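Local coordinates for protein titin (Homo sapiens, PDB 3QP3) that probably serves as a giant elastic scaffold of the striated-muscle sarcomere, built from many immunoglobulin-like domains, and carries a serine/threonine kinase domain, at residues H18-G23 with L96-G101. Residues are numbered along the deposited sequence; the frame is centred on the assembly and turned at random.
Sequences HRVPCG and LDVTGG
The parallel pairing of strand 18-21 with the end of strand 88-99 is the A'-G edge of an immunoglobulin I-set sandwich, in which the short A' strand flanks the C-terminal G strand. Four backbone hydrogen bonds run along the seam as the regular parallel ladder: Asp97 N to His18 O, Val20 N to Asp97 O (3.0 Å), Thr99 N to Val20 O, and Cys22 N to Thr99 O (2.6 Å), the last reaching just beyond the strand. Val20 O also receives a CA-H...O contact from Val98 CA.

His18, Val20, Leu96 and Val98 share the face turned to the other sheet. With chi1 at -175° the Leu96 side chain extends away from its own N, and its second torsion (65°) brings CD1 within 3.7 Å of Val20 CG1 and, obliquely, up to the His18 ring at NE2. NE2 of that ring is hydrogen-bonded to Thr26 OG1 and ND1 to Arg16 O; the ring also meets Phe28, while Val20 and Leu96 touch Thr26 of strand 26-35, tying the edge to the opposite sheet. Further along, Val98 CG1 packs against Cys22 CA at 3.6 Å.

On the other face, Arg19 and Asp97 lie alongside each other, but only the aliphatic part of the arginine makes contact: its CG is 3.6 Å from Asp97 OD2. Bent at chi3 (-73°), the chain carries the guanidinium away, its plane nearly perpendicular to the carboxylate, and Arg19 NE remains 5.4 Å from Asp97 OD2. Beside them, Thr99 OG1 donates to Gly100 O (3.1 Å), approaching from above the carbonyl plane.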
loop_
_atom_site.group_PDB
_atom_site.type_symbol
_atom_site.label_atom_id
_atom_site.label_comp_id
_atom_site.label_asym_id
_atom_site.label_seq_id
_atom_site.Cartn_x
_atom_site.Cartn_y
_atom_site.Cartn_z
ATOM N N HIS A 18 8.100 6.205 7.507
ATOM C CA HIS A 18 8.928 7.390 7.327
ATOM C C HIS A 18 8.265 8.675 7.804
ATOM O O HIS A 18 7.071 8.704 8.103
ATOM C CB HIS A 18 9.376 7.527 5.864
ATOM C CG HIS A 18 8.253 7.736 4.888
ATOM N ND1 HIS A 18 7.583 6.693 4.289
ATOM C CD2 HIS A 18 7.713 8.874 4.378
ATOM C CE1 HIS A 18 6.672 7.173 3.458
ATOM N NE2 HIS A 18 6.732 8.494 3.494
ATOM N N ARG A 19 9.062 9.733 7.881
ATOM C CA ARG A 19 8.569 11.044 8.266
ATOM C C ARG A 19 8.317 11.882 7.020
ATOM O O ARG A 19 8.961 11.684 5.985
ATOM C CB ARG A 19 9.584 11.753 9.167
ATOM C CG ARG A 19 9.722 11.147 10.555
ATOM C CD ARG A 19 10.863 11.793 11.347
ATOM N NE ARG A 19 12.176 11.380 10.855
ATOM C CZ ARG A 19 12.861 12.022 9.911
ATOM N NH1 ARG A 19 12.362 13.115 9.349
ATOM N NH2 ARG A 19 14.050 11.573 9.526
ATOM N N VAL A 20 7.361 12.801 7.118
ATOM C CA VAL A 20 7.145 13.802 6.078
ATOM C C VAL A 20 6.752 15.120 6.742
ATOM O O VAL A 20 5.966 15.131 7.693
ATOM C CB VAL A 20 6.067 13.367 5.055
ATOM C CG1 VAL A 20 4.715 13.198 5.728
ATOM C CG2 VAL A 20 5.971 14.380 3.912
ATOM N N PRO A 21 7.327 16.235 6.264
ATOM C CA PRO A 21 6.970 17.536 6.831
ATOM C C PRO A 21 5.534 17.873 6.470
ATOM O O PRO A 21 5.099 17.594 5.358
ATOM C CB PRO A 21 7.927 18.505 6.122
ATOM C CG PRO A 21 9.042 17.646 5.598
ATOM C CD PRO A 21 8.366 16.353 5.229
ATOM N N CYS A 22 4.804 18.449 7.412
ATOM C CA CYS A 22 3.430 18.844 7.168
ATOM C C CYS A 22 3.329 19.667 5.887
ATOM O O CYS A 22 4.084 20.616 5.687
ATOM C CB CYS A 22 2.902 19.650 8.357
ATOM S SG CYS A 22 1.272 20.357 8.066
ATOM N N GLY A 23 2.401 19.301 5.014
ATOM C CA GLY A 23 2.205 20.045 3.786
ATOM C C GLY A 23 2.809 19.372 2.569
ATOM O O GLY A 23 2.340 19.577 1.446
ATOM N N LEU A 96 3.176 6.493 8.877
ATOM C CA LEU A 96 3.533 7.819 8.399
ATOM C C LEU A 96 3.546 8.761 9.581
ATOM O O LEU A 96 2.562 8.857 10.317
ATOM C CB LEU A 96 2.535 8.331 7.356
ATOM C CG LEU A 96 2.885 9.670 6.694
ATOM C CD1 LEU A 96 4.147 9.537 5.865
ATOM C CD2 LEU A 96 1.739 10.170 5.828
ATOM N N ASP A 97 4.670 9.448 9.759
ATOM C CA ASP A 97 4.809 10.444 10.803
ATOM C C ASP A 97 4.902 11.831 10.174
ATOM O O ASP A 97 5.947 12.209 9.647
ATOM C CB ASP A 97 6.054 10.151 11.652
ATOM C CG ASP A 97 6.211 11.113 12.804
ATOM O OD1 ASP A 97 5.192 11.715 13.203
ATOM O OD2 ASP A 97 7.351 11.266 13.317
ATOM N N VAL A 98 3.801 12.578 10.218
ATOM C CA VAL A 98 3.764 13.936 9.678
ATOM C C VAL A 98 4.324 14.925 10.707
ATOM O O VAL A 98 3.759 15.084 11.786
ATOM C CB VAL A 98 2.327 14.360 9.288
ATOM C CG1 VAL A 98 2.343 15.712 8.585
ATOM C CG2 VAL A 98 1.664 13.301 8.400
ATOM N N THR A 99 5.429 15.586 10.364
ATOM C CA THR A 99 6.149 16.458 11.297
ATOM C C THR A 99 6.056 17.936 10.929
ATOM O O THR A 99 5.436 18.307 9.934
ATOM C CB THR A 99 7.648 16.115 11.321
ATOM O OG1 THR A 99 8.218 16.410 10.040
ATOM C CG2 THR A 99 7.863 14.644 11.648
ATOM N N GLY A 100 6.695 18.780 11.735
ATOM C CA GLY A 100 6.834 20.182 11.398
ATOM C C GLY A 100 7.759 20.336 10.202
ATOM O O GLY A 100 8.648 19.507 9.983
ATOM N N GLY A 101 7.551 21.397 9.425
ATOM C CA GLY A 101 8.316 21.628 8.210
ATOM C C GLY A 101 9.816 21.551 8.416
ATOM O O GLY A 101 10.589 21.794 7.489
#